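Local coordinates for TerD domain-containing protein (Streptomyces avermitilis, PDB 2QNG), which is of unknown function but binds calcium ions through a TerD domain of the CAPAB/TerDEXZ family, at residues K32-V37 / D97-L102; W39-P44 / D90-G95; V54-L59 / R191-R196; P135-R140 / D149-V154. All coordinates share one frame; numbering follows the deposited sequence.

Interaction 1: residues K32-V37 / D97-L102. With CA (calcium ion), chain B; CA (calcium ion), chain C.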
loop_
_atom_site.group_PDB
_atom_site.type_symbol
_atom_site.label_atom_id
_atom_site.label_comp_id
_atom_site.label_asym_id
_atom_site.label_seq_id
_atom_site.Cartn_x
_atom_site.Cartn_y
_atom_site.Cartn_z
ATOM N N LYS A 32 7.981 -12.764 2.983
ATOM C CA LYS A 32 6.530 -12.602 2.939
ATOM C C LYS A 32 6.194 -11.441 3.845
ATOM O O LYS A 32 6.686 -11.370 4.979
ATOM C CB LYS A 32 5.844 -13.852 3.466
ATOM C CG LYS A 32 4.337 -13.832 3.365
ATOM C CD LYS A 32 3.763 -15.175 3.740
ATOM C CE LYS A 32 2.263 -15.102 3.866
ATOM N NZ LYS A 32 1.683 -16.395 4.314
ATOM N N VAL A 33 5.332 -10.554 3.355
ATOM C CA VAL A 33 4.978 -9.314 4.060
ATOM C C VAL A 33 3.462 -9.244 4.176
ATOM O O VAL A 33 2.735 -9.622 3.251
ATOM C CB VAL A 33 5.495 -8.057 3.275
ATOM C CG1 VAL A 33 5.008 -6.718 3.832
ATOM C CG2 VAL A 33 7.002 -8.080 3.232
ATOM N N GLU A 34 3.006 -8.737 5.309
ATOM C CA GLU A 34 1.604 -8.380 5.466
ATOM C C GLU A 34 1.556 -6.887 5.712
ATOM O O GLU A 34 2.262 -6.396 6.581
ATOM C CB GLU A 34 1.012 -9.133 6.654
ATOM C CG GLU A 34 -0.478 -8.908 6.993
ATOM C CD GLU A 34 -0.755 -9.178 8.495
ATOM O OE1 GLU A 34 -0.459 -10.339 8.900
ATOM O OE2 GLU A 34 -1.193 -8.234 9.246
ATOM N N LEU A 35 0.749 -6.166 4.936
ATOM C CA LEU A 35 0.518 -4.750 5.199
ATOM C C LEU A 35 -0.930 -4.614 5.687
ATOM O O LEU A 35 -1.846 -5.020 4.990
ATOM C CB LEU A 35 0.732 -3.945 3.910
ATOM C CG LEU A 35 0.320 -2.471 3.943
ATOM C CD1 LEU A 35 0.868 -1.615 5.091
ATOM C CD2 LEU A 35 0.695 -1.833 2.613
ATOM N N ALA A 36 -1.124 -4.044 6.875
ATOM C CA ALA A 36 -2.470 -3.870 7.415
ATOM C C ALA A 36 -2.742 -2.391 7.645
ATOM O O ALA A 36 -1.827 -1.663 8.039
ATOM C CB ALA A 36 -2.585 -4.635 8.730
ATOM N N VAL A 37 -3.987 -1.966 7.392
ATOM C CA VAL A 37 -4.368 -0.556 7.535
ATOM C C VAL A 37 -5.675 -0.506 8.310
ATOM O O VAL A 37 -6.551 -1.353 8.113
ATOM C CB VAL A 37 -4.482 0.105 6.140
ATOM C CG1 VAL A 37 -4.945 1.565 6.237
ATOM C CG2 VAL A 37 -3.130 0.037 5.457
ATOM N N ASP A 97 -8.670 -3.037 9.244
ATOM C CA ASP A 97 -9.787 -2.974 8.302
ATOM C C ASP A 97 -9.449 -3.526 6.926
ATOM O O ASP A 97 -10.320 -4.076 6.250
ATOM C CB ASP A 97 -10.278 -1.530 8.151
ATOM C CG ASP A 97 -10.799 -0.970 9.448
ATOM O OD1 ASP A 97 -11.826 -1.480 9.968
ATOM O OD2 ASP A 97 -10.211 -0.012 9.966
ATOM N N GLU A 98 -8.191 -3.401 6.515
ATOM C CA GLU A 98 -7.801 -3.886 5.198
ATOM C C GLU A 98 -6.386 -4.426 5.308
ATOM O O GLU A 98 -5.525 -3.820 5.944
ATOM C CB GLU A 98 -7.939 -2.737 4.190
ATOM C CG GLU A 98 -7.730 -3.092 2.720
ATOM C CD GLU A 98 -8.454 -2.126 1.769
ATOM O OE1 GLU A 98 -9.593 -1.678 2.059
ATOM O OE2 GLU A 98 -7.891 -1.834 0.701
ATOM N N VAL A 99 -6.172 -5.609 4.730
ATOM C CA VAL A 99 -4.927 -6.343 4.895
ATOM C C VAL A 99 -4.527 -6.899 3.545
ATOM O O VAL A 99 -5.363 -7.453 2.840
ATOM C CB VAL A 99 -5.077 -7.509 5.914
ATOM C CG1 VAL A 99 -3.750 -8.227 6.110
ATOM C CG2 VAL A 99 -5.636 -7.004 7.266
HETATM N N MSE A 100 -3.248 -6.739 3.206
HETATM C CA MSE A 100 -2.707 -7.325 1.972
HETATM C C MSE A 100 -1.478 -8.150 2.272
HETATM O O MSE A 100 -0.682 -7.802 3.130
HETATM C CB MSE A 100 -2.349 -6.238 0.963
HETATM C CG MSE A 100 -1.728 -6.782 -0.317
HETATM SE SE MSE A 100 -1.307 -5.375 -1.606
HETATM C CE MSE A 100 -3.125 -4.841 -2.174
ATOM N N THR A 101 -1.357 -9.261 1.558
ATOM C CA THR A 101 -0.207 -10.148 1.683
ATOM C C THR A 101 0.645 -10.105 0.411
ATOM O O THR A 101 0.102 -10.139 -0.697
ATOM C CB THR A 101 -0.703 -11.569 1.907
ATOM O OG1 THR A 101 -1.463 -11.602 3.126
ATOM C CG2 THR A 101 0.449 -12.572 2.034
ATOM N N LEU A 102 1.972 -10.002 0.593
ATOM C CA LEU A 102 2.897 -10.014 -0.530
ATOM C C LEU A 102 3.886 -11.147 -0.340
ATOM O O LEU A 102 4.737 -11.084 0.530
ATOM C CB LEU A 102 3.630 -8.670 -0.628
ATOM C CG LEU A 102 2.650 -7.470 -0.716
ATOM C CD1 LEU A 102 2.409 -6.805 0.639
ATOM C CD2 LEU A 102 3.191 -6.461 -1.687
HETATM CA CA CA B . -11.874 0.394 11.695
HETATM CA CA CA C . -11.126 0.212 1.097
HETATM O O HOH W 1 -10.049 0.003 13.125
HETATM O O HOH W 2 -12.728 1.575 13.587
HETATM O O HOH W 3 -12.239 -1.280 -0.315
#
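The carbonyl oxygen of Val-37 is gripped by two backbone donors, Asp-97 N at 2.9 Å and Glu-98 N at 3.1 Å. Two residues of 97-102 therefore face one of 32-37, a classic beta bulge, and the Asp-97 bond is the more bent, 137° at its hydrogen against 155° for Glu-98. The bulge falls at the calcium sites. Asp-97 clasps one ion with both carboxylate oxygens, OD1 at 2.5 Å and OD2 at 2.4 Å; Glu-98 contributes OE1 to the other ion, while in the conformer given its OE2 accepts from the backbone N of Ile-53. Beyond the bulge the pairing is regular and antiparallel: Leu-35 bonds in both directions with Met-100, a selenomethionine, and Val-33 does so with Leu-102. On the face of Ala-36 and Val-99, Glu-34 has CG anti to the backbone N (chi1 -179°), which brings it to 3.5 Å from Val-99 CG1, and its carboxylate forms salt bridges with Arg-138 and, in the conformer given, Arg-140. Glutamate suits the place because its stem is aliphatic and its end charged; an alanine here would probably deprive both arginines of this carboxylate and uncover the Val-99 methyl. Strand 33-40 lies between 98-102 and 135-141 in its sheet, strand 82-86 flanks 98-102 on the far edge, and Leu-35, Val-37 and Leu-102 pack against strands 51-59 and 111-120 of the second sheet.

Interaction 2: residues W39-P44 / D90-G95. With CA (calcium ion), chain B.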
loop_
_atom_site.group_PDB
_atom_site.type_symbol
_atom_site.label_atom_id
_atom_site.label_comp_id
_atom_site.label_asym_id
_atom_site.label_seq_id
_atom_site.Cartn_x
_atom_site.Cartn_y
_atom_site.Cartn_z
ATOM N N TRP A 39 -8.644 2.421 10.226
ATOM C CA TRP A 39 -9.150 3.765 10.443
ATOM C C TRP A 39 -10.519 3.656 11.087
ATOM O O TRP A 39 -11.106 2.564 11.175
ATOM C CB TRP A 39 -9.195 4.596 9.145
ATOM C CG TRP A 39 -10.148 4.116 8.110
ATOM C CD1 TRP A 39 -11.384 4.645 7.836
ATOM C CD2 TRP A 39 -9.978 3.007 7.199
ATOM N NE1 TRP A 39 -11.979 3.959 6.792
ATOM C CE2 TRP A 39 -11.127 2.959 6.377
ATOM C CE3 TRP A 39 -8.942 2.103 6.948
ATOM C CZ2 TRP A 39 -11.290 2.009 5.368
ATOM C CZ3 TRP A 39 -9.102 1.153 5.940
ATOM C CH2 TRP A 39 -10.271 1.105 5.165
ATOM N N ASP A 40 -11.020 4.792 11.556
ATOM C CA ASP A 40 -12.352 4.876 12.140
ATOM C C ASP A 40 -13.292 5.540 11.133
ATOM O O ASP A 40 -12.860 6.342 10.301
ATOM C CB ASP A 40 -12.302 5.691 13.429
ATOM C CG ASP A 40 -11.553 4.985 14.560
ATOM O OD1 ASP A 40 -11.367 3.738 14.497
ATOM O OD2 ASP A 40 -11.150 5.675 15.529
ATOM N N PRO A 41 -14.583 5.187 11.171
ATOM C CA PRO A 41 -15.506 5.726 10.168
ATOM C C PRO A 41 -15.757 7.225 10.288
ATOM O O PRO A 41 -15.571 7.807 11.363
ATOM C CB PRO A 41 -16.821 4.966 10.426
ATOM C CG PRO A 41 -16.643 4.207 11.633
ATOM C CD PRO A 41 -15.219 4.212 12.067
ATOM N N SER A 42 -16.207 7.803 9.177
ATOM C CA SER A 42 -16.740 9.156 9.190
ATOM C C SER A 42 -17.947 9.219 10.104
ATOM O O SER A 42 -18.643 8.225 10.265
ATOM C CB SER A 42 -17.284 9.520 7.812
ATOM O OG SER A 42 -16.263 9.546 6.853
ATOM N N PRO A 43 -18.265 10.414 10.610
ATOM C CA PRO A 43 -19.516 10.593 11.366
ATOM C C PRO A 43 -20.735 10.174 10.536
ATOM O O PRO A 43 -20.725 10.323 9.305
ATOM C CB PRO A 43 -19.561 12.103 11.607
ATOM C CG PRO A 43 -18.154 12.574 11.548
ATOM C CD PRO A 43 -17.446 11.642 10.553
ATOM N N PRO A 44 -21.790 9.656 11.195
ATOM C CA PRO A 44 -22.996 9.269 10.473
ATOM C C PRO A 44 -23.483 10.433 9.618
ATOM O O PRO A 44 -23.473 11.591 10.066
ATOM C CB PRO A 44 -24.000 8.972 11.591
ATOM C CG PRO A 44 -23.158 8.569 12.751
ATOM C CD PRO A 44 -21.888 9.383 12.637
ATOM N N ASP A 90 -15.532 1.562 4.558
ATOM C CA ASP A 90 -16.006 2.576 5.504
ATOM C C ASP A 90 -15.259 2.619 6.827
ATOM O O ASP A 90 -15.487 3.521 7.614
ATOM C CB ASP A 90 -17.522 2.472 5.733
ATOM C CG ASP A 90 -17.946 1.080 6.182
ATOM O OD1 ASP A 90 -17.102 0.367 6.785
ATOM O OD2 ASP A 90 -19.133 0.724 5.940
ATOM N N GLY A 91 -14.346 1.669 7.056
ATOM C CA GLY A 91 -13.621 1.659 8.304
ATOM C C GLY A 91 -14.407 1.103 9.488
ATOM O O GLY A 91 -13.867 1.023 10.591
ATOM N N LYS A 92 -15.658 0.710 9.275
ATOM C CA LYS A 92 -16.464 0.192 10.398
ATOM C C LYS A 92 -15.937 -1.160 10.822
ATOM O O LYS A 92 -15.889 -2.096 10.014
ATOM C CB LYS A 92 -17.939 0.118 10.009
ATOM C CG LYS A 92 -18.529 1.498 9.882
ATOM C CD LYS A 92 -19.941 1.468 9.289
ATOM C CE LYS A 92 -20.535 2.873 9.244
ATOM N NZ LYS A 92 -21.922 2.919 8.685
ATOM N N GLY A 93 -15.535 -1.254 12.090
ATOM C CA GLY A 93 -14.923 -2.491 12.557
ATOM C C GLY A 93 -13.658 -2.207 13.331
ATOM O O GLY A 93 -12.848 -1.362 12.912
ATOM N N PHE A 94 -13.510 -2.890 14.457
ATOM C CA PHE A 94 -12.354 -2.748 15.325
ATOM C C PHE A 94 -11.176 -3.519 14.726
ATOM O O PHE A 94 -11.357 -4.518 14.052
ATOM C CB PHE A 94 -12.746 -3.336 16.702
ATOM C CG PHE A 94 -11.696 -3.183 17.773
ATOM C CD1 PHE A 94 -11.528 -1.978 18.439
ATOM C CD2 PHE A 94 -10.904 -4.272 18.134
ATOM C CE1 PHE A 94 -10.544 -1.864 19.441
ATOM C CE2 PHE A 94 -9.939 -4.160 19.125
ATOM C CZ PHE A 94 -9.765 -2.959 19.755
ATOM N N GLY A 95 -9.958 -3.070 14.995
ATOM C CA GLY A 95 -8.803 -3.807 14.500
ATOM C C GLY A 95 -8.488 -3.453 13.058
ATOM O O GLY A 95 -8.862 -2.373 12.581
HETATM CA CA CA B . -11.874 0.394 11.695
HETATM O O HOH W 2 -12.728 1.575 13.587
HETATM O O HOH W 4 -16.649 5.932 6.985
HETATM O O HOH W 1 -10.049 0.003 13.125
#
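Asp-90 meets Pro-41 through its backbone, its O accepting a CA-H...O contact from Pro-41 CA at 3.4 Å. The same carbonyl receives a water that also takes the N-H of Ser-42, a bridge between the two segments. The Asp-90 carboxylate turns back along its own segment: OD1 accepts from Lys-92 N, which comes from above the carboxylate plane, and this Asx turn shapes the loop. Gly-91 comes next and lies over one face of the Trp-39 indole, its CA 3.6 Å from the centroid of the five-membered ring in a CH-pi contact. A side chain on Gly-91 would run into Trp-39 NE1, and the positive phi (78°) also favours glycine. With chi1 at 66°, Trp-39 CG is tucked in against both backbone neighbours, which brings the ring under the loop, where NE1 bonds to Thr-49 O. Replacing Trp-39 by an alanine would probably strip Gly-91 of the surface it rests on and leave Thr-49 O without this donor. Lys-92 crosses Pro-41 at about a right angle, touching it with its CG, 3.7 Å from Pro-41 CG. Gly-93 then turns its O to the calcium ion, and Gly-95 O accepts from a water on that ion. Trp-39 O and Gly-91 O, 3.2 Å apart, are drawn together by the shared metal. With Gly-93 O, two waters and both carboxylate oxygens of Asp-97 they make seven ligands, a hard, all-oxygen shell suited to calcium; Asp-40, its OD2 held by Asn-134, receives one of the waters at OD1 and would probably add to the negative field.

Interaction 3: residues V54-L59 / R191-R196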
loop_
_atom_site.group_PDB
_atom_site.type_symbol
_atom_site.label_atom_id
_atom_site.label_comp_id
_atom_site.label_asym_id
_atom_site.label_seq_id
_atom_site.Cartn_x
_atom_site.Cartn_y
_atom_site.Cartn_z
ATOM N N VAL A 54 -2.847 -0.566 -2.063
ATOM C CA VAL A 54 -2.488 -0.909 -3.440
ATOM C C VAL A 54 -1.013 -1.270 -3.493
ATOM O O VAL A 54 -0.183 -0.707 -2.774
ATOM C CB VAL A 54 -2.854 0.219 -4.463
ATOM C CG1 VAL A 54 -2.223 1.495 -4.061
ATOM C CG2 VAL A 54 -2.431 -0.165 -5.884
ATOM N N ALA A 55 -0.714 -2.278 -4.319
ATOM C CA ALA A 55 0.679 -2.666 -4.550
ATOM C C ALA A 55 0.979 -2.614 -6.036
ATOM O O ALA A 55 0.102 -2.902 -6.854
ATOM C CB ALA A 55 0.953 -4.052 -4.003
ATOM N N ALA A 56 2.230 -2.303 -6.367
ATOM C CA ALA A 56 2.674 -2.291 -7.749
ATOM C C ALA A 56 3.981 -3.037 -7.854
ATOM O O ALA A 56 4.841 -2.897 -6.978
ATOM C CB ALA A 56 2.804 -0.869 -8.281
ATOM N N THR A 57 4.115 -3.844 -8.915
ATOM C CA THR A 57 5.378 -4.537 -9.195
ATOM C C THR A 57 6.077 -3.849 -10.358
ATOM O O THR A 57 5.420 -3.251 -11.236
ATOM C CB THR A 57 5.139 -5.992 -9.559
ATOM O OG1 THR A 57 4.292 -5.992 -10.702
ATOM C CG2 THR A 57 4.467 -6.707 -8.374
ATOM N N PHE A 58 7.412 -3.940 -10.358
ATOM C CA PHE A 58 8.236 -3.315 -11.405
ATOM C C PHE A 58 9.297 -4.269 -11.918
ATOM O O PHE A 58 9.849 -5.074 -11.172
ATOM C CB PHE A 58 8.873 -2.014 -10.903
ATOM C CG PHE A 58 7.865 -1.029 -10.413
ATOM C CD1 PHE A 58 7.363 -0.043 -11.266
ATOM C CD2 PHE A 58 7.370 -1.130 -9.117
ATOM C CE1 PHE A 58 6.371 0.814 -10.825
ATOM C CE2 PHE A 58 6.389 -0.259 -8.661
ATOM C CZ PHE A 58 5.882 0.715 -9.515
ATOM N N LEU A 59 9.585 -4.148 -13.205
ATOM C CA LEU A 59 10.474 -5.078 -13.874
ATOM C C LEU A 59 11.917 -4.695 -13.629
ATOM O O LEU A 59 12.247 -3.504 -13.497
ATOM C CB LEU A 59 10.212 -5.051 -15.384
ATOM C CG LEU A 59 8.819 -5.472 -15.867
ATOM C CD1 LEU A 59 8.661 -5.262 -17.361
ATOM C CD2 LEU A 59 8.526 -6.923 -15.472
ATOM N N ARG A 191 -0.717 4.745 -11.216
ATOM C CA ARG A 191 0.157 4.815 -12.387
ATOM C C ARG A 191 1.507 5.420 -12.059
ATOM O O ARG A 191 2.489 5.159 -12.765
ATOM C CB ARG A 191 -0.476 5.638 -13.521
ATOM C CG ARG A 191 -1.850 5.187 -13.974
ATOM C CD ARG A 191 -1.948 3.722 -14.333
ATOM N NE ARG A 191 -0.957 3.270 -15.305
ATOM C CZ ARG A 191 -0.516 2.011 -15.398
ATOM N NH1 ARG A 191 -1.005 1.071 -14.589
ATOM N NH2 ARG A 191 0.387 1.692 -16.317
ATOM N N VAL A 192 1.553 6.266 -11.024
ATOM C CA VAL A 192 2.761 7.059 -10.735
ATOM C C VAL A 192 3.495 6.633 -9.468
ATOM O O VAL A 192 4.583 7.142 -9.169
ATOM C CB VAL A 192 2.470 8.589 -10.718
ATOM C CG1 VAL A 192 1.885 9.029 -12.047
ATOM C CG2 VAL A 192 1.552 8.978 -9.536
HETATM N N MSE A 193 2.916 5.678 -8.731
HETATM C CA MSE A 193 3.464 5.327 -7.417
HETATM C C MSE A 193 4.872 4.708 -7.432
HETATM O O MSE A 193 5.501 4.588 -6.377
HETATM C CB MSE A 193 2.502 4.395 -6.637
HETATM C CG MSE A 193 2.276 3.056 -7.330
HETATM SE SE MSE A 193 0.853 2.003 -6.532
HETATM C CE MSE A 193 1.742 1.623 -4.843
ATOM N N GLY A 194 5.361 4.311 -8.600
ATOM C CA GLY A 194 6.708 3.775 -8.708
ATOM C C GLY A 194 7.834 4.785 -8.813
ATOM O O GLY A 194 9.002 4.390 -8.797
ATOM N N GLY A 195 7.505 6.078 -8.897
ATOM C CA GLY A 195 8.543 7.106 -9.086
ATOM C C GLY A 195 9.613 7.100 -8.005
ATOM O O GLY A 195 9.312 6.928 -6.830
ATOM N N ARG A 196 10.870 7.307 -8.407
ATOM C CA ARG A 196 12.007 7.261 -7.483
ATOM C C ARG A 196 11.927 8.393 -6.458
ATOM O O ARG A 196 11.438 9.479 -6.771
ATOM C CB ARG A 196 13.308 7.370 -8.289
ATOM C CG ARG A 196 14.507 6.626 -7.722
ATOM C CD ARG A 196 15.766 6.949 -8.549
ATOM N NE ARG A 196 16.050 6.004 -9.642
ATOM C CZ ARG A 196 15.658 6.151 -10.914
ATOM N NH1 ARG A 196 14.923 7.200 -11.289
ATOM N NH2 ARG A 196 15.993 5.236 -11.823
#
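Met-193, a selenomethionine, lies against Val-54 and Ala-56 on the outer side of a beta-sandwich, where the end of the chain after helix 186-192 folds over strand 51-59. The strand alternates: Ala-55 points into the space between the sheets, whereas Val-54, Ala-56 and Phe-58 point the other way, toward 191-196. The CG of Met-193 is flanked by its own N and C (chi1 63°); the chain then runs straight and bends at chi3, so that its end lies along the strand. Met-193 SE sits 3.9 Å from Ala-56 CB, and the small methyl of that alanine lets the large atom come down close to the sheet. Met-193 CE reaches 3.7 Å from Val-54 O. The Met-193 and Val-54 side chains run antiparallel, side against side; since Val-54 was modelled in two conformations, its methyl contacts are less certain than those of Ala-56. No hydrogen bond joins the two segments, and a flexible, apolar side chain suits such an apolar surface, which Val-115 of strand 111-120 extends. A type I turn from Val-192 to Gly-195, closed by Gly-195 N to Val-192 O at 3.1 Å, presents Gly-194 to Phe-58, whose CG is anti to the carbonyl carbon (chi1 -57°). The carbonyl of Gly-194 also accepts from Arg-113, which in turn makes a cation-pi contact with the Phe-58 ring and ties the tail to the sheet a second time. Glycine is fitting at the turn, because a side chain there would strike Phe-58 CE1. As it is, Gly-194 CA approaches Phe-58 CZ, the far end of the ring, to 3.3 Å.

Interaction 4: residues P135-R140 / D149-V154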
loop_
_atom_site.group_PDB
_atom_site.type_symbol
_atom_site.label_atom_id
_atom_site.label_comp_id
_atom_site.label_asym_id
_atom_site.label_seq_id
_atom_site.Cartn_x
_atom_site.Cartn_y
_atom_site.Cartn_z
ATOM N N PRO A 135 -6.098 6.988 11.472
ATOM C CA PRO A 135 -5.529 6.032 10.516
ATOM C C PRO A 135 -4.260 5.405 11.068
ATOM O O PRO A 135 -3.514 6.031 11.842
ATOM C CB PRO A 135 -5.165 6.914 9.314
ATOM C CG PRO A 135 -4.834 8.267 9.935
ATOM C CD PRO A 135 -5.876 8.385 11.040
ATOM N N GLY A 136 -4.004 4.179 10.663
ATOM C CA GLY A 136 -2.791 3.496 11.113
ATOM C C GLY A 136 -2.417 2.433 10.126
ATOM O O GLY A 136 -3.288 1.888 9.420
ATOM N N LEU A 137 -1.126 2.116 10.102
ATOM C CA LEU A 137 -0.656 0.994 9.305
ATOM C C LEU A 137 0.354 0.179 10.086
ATOM O O LEU A 137 1.069 0.711 10.937
ATOM C CB LEU A 137 -0.055 1.478 7.969
ATOM C CG LEU A 137 1.291 2.184 7.994
ATOM C CD1 LEU A 137 2.465 1.181 7.910
ATOM C CD2 LEU A 137 1.368 3.158 6.842
ATOM N N ARG A 138 0.460 -1.094 9.723
ATOM C CA ARG A 138 1.495 -1.983 10.248
ATOM C C ARG A 138 1.961 -2.881 9.123
ATOM O O ARG A 138 1.149 -3.441 8.404
ATOM C CB ARG A 138 0.946 -2.858 11.391
ATOM C CG ARG A 138 1.993 -3.757 12.063
ATOM C CD ARG A 138 1.321 -4.726 13.050
ATOM N NE ARG A 138 0.438 -5.686 12.369
ATOM C CZ ARG A 138 -0.304 -6.587 13.017
ATOM N NH1 ARG A 138 -0.262 -6.626 14.336
ATOM N NH2 ARG A 138 -1.080 -7.431 12.353
HETATM N N MSE A 139 3.262 -3.039 9.024
HETATM C CA MSE A 139 3.819 -4.002 8.092
HETATM C C MSE A 139 4.644 -4.993 8.869
HETATM O O MSE A 139 5.408 -4.604 9.745
HETATM C CB MSE A 139 4.687 -3.334 7.040
HETATM C CG MSE A 139 3.934 -3.007 5.793
HETATM SE SE MSE A 139 5.025 -2.160 4.446
HETATM C CE MSE A 139 5.364 -0.524 5.419
ATOM N N ARG A 140 4.457 -6.275 8.543
ATOM C CA ARG A 140 5.265 -7.280 9.200
ATOM C C ARG A 140 5.649 -8.428 8.281
ATOM O O ARG A 140 5.078 -8.623 7.194
ATOM C CB ARG A 140 4.573 -7.800 10.443
ATOM C CG ARG A 140 3.325 -8.539 10.129
ATOM C CD ARG A 140 2.694 -9.032 11.392
ATOM N NE ARG A 140 1.547 -9.879 11.105
ATOM C CZ ARG A 140 0.852 -10.517 12.044
ATOM N NH1 ARG A 140 1.183 -10.387 13.326
ATOM N NH2 ARG A 140 -0.175 -11.278 11.698
ATOM N N ASP A 149 2.895 3.192 11.357
ATOM C CA ASP A 149 2.803 4.639 11.134
ATOM C C ASP A 149 1.370 5.098 11.339
ATOM O O ASP A 149 0.435 4.319 11.163
ATOM C CB ASP A 149 3.274 4.961 9.717
ATOM C CG ASP A 149 3.807 6.375 9.593
ATOM O OD1 ASP A 149 5.006 6.594 9.896
ATOM O OD2 ASP A 149 3.039 7.257 9.179
ATOM N N ASP A 150 1.211 6.380 11.667
ATOM C CA ASP A 150 -0.107 6.980 11.812
ATOM C C ASP A 150 -0.393 8.017 10.711
ATOM O O ASP A 150 -1.348 8.786 10.829
ATOM C CB ASP A 150 -0.274 7.621 13.192
ATOM C CG ASP A 150 0.717 8.747 13.445
ATOM O OD1 ASP A 150 1.531 9.082 12.548
ATOM O OD2 ASP A 150 0.663 9.316 14.568
ATOM N N PHE A 151 0.437 8.039 9.658
ATOM C CA PHE A 151 0.285 8.975 8.525
ATOM C C PHE A 151 0.492 10.439 8.945
ATOM O O PHE A 151 0.160 11.356 8.211
ATOM C CB PHE A 151 -1.075 8.795 7.854
ATOM C CG PHE A 151 -1.268 7.438 7.258
ATOM C CD1 PHE A 151 -0.829 7.162 5.957
ATOM C CD2 PHE A 151 -1.903 6.423 7.988
ATOM C CE1 PHE A 151 -1.030 5.903 5.383
ATOM C CE2 PHE A 151 -2.098 5.159 7.419
ATOM C CZ PHE A 151 -1.665 4.912 6.121
ATOM N N GLY A 152 1.104 10.633 10.110
ATOM C CA GLY A 152 1.268 11.999 10.663
ATOM C C GLY A 152 2.245 12.861 9.864
ATOM O O GLY A 152 2.292 14.097 10.052
ATOM N N GLY A 153 3.024 12.239 8.978
ATOM C CA GLY A 153 3.949 12.965 8.113
ATOM C C GLY A 153 3.372 13.346 6.759
ATOM O O GLY A 153 4.039 14.008 5.957
ATOM N N VAL A 154 2.157 12.873 6.471
ATOM C CA VAL A 154 1.509 13.113 5.177
ATOM C C VAL A 154 0.068 13.599 5.374
ATOM O O VAL A 154 -0.835 13.222 4.627
ATOM C CB VAL A 154 1.581 11.844 4.253
ATOM C CG1 VAL A 154 3.024 11.551 3.914
ATOM C CG2 VAL A 154 0.917 10.623 4.894
#
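Phe-151 packs its ring against Pro-135 and Leu-137, and this is the close side of the contact. Ring atom CD2 lies 3.6 Å from Pro-135 CB, and Phe-151 CZ lies 3.6 Å from Leu-137 CD2, so that the ring spans two side chains of one strand; between them Gly-136, with no side chain of its own, presents its backbone N to the ring edge, in the ring plane. Leu-137 also pairs with Asp-149 through the backbone, Leu-137 N to Asp-149 O at 2.9 Å and Asp-149 N to Leu-137 O at 3.1 Å. A chi1 of 72° sets Leu-137 CG alongside Asp-149 CB at 3.8 Å. The other side is looser and polar. The carboxylate of Asp-149 leads away from the strand and accepts from Phe-151 N through OD2 at 2.8 Å, an Asx turn that fixes the chain where Phe-151 takes a positive phi (65°). Asp-150, exposed to solvent, repeats the motif with OD1 and Gly-152 N, touching 135-140 mainly through its backbone. Short acidic side chains suit both places, since they can fold back onto the amide two residues further on. Strand 135-141 lies between 33-40 and 144-149, and the loop leaves the sheet at its edge; Leu-137 and Phe-151 both touch Val-162 of strand 159-167 in the second sheet, and Phe-151 stacks on the ring of Phe-129.

In the fold
From the N terminus, strand 33-40 supplies the first halves of interactions 1 and 2. The loop closed by interaction 2, from 39-44 to 90-95, lies within the longer one that interaction 1 closes from 32-37 to 97-102, and the two share one calcium ion. Segment 54-59 starts inside both loops but finds its partner only at 191-196, so interaction 3 crosses the other two. Interaction 4 follows interaction 1 in series and closes a short hairpin within the span of interaction 3. Interactions 1, 2 and 4 belong to one sheet and its loops, while interaction 3 joins the chain's end to the second sheet.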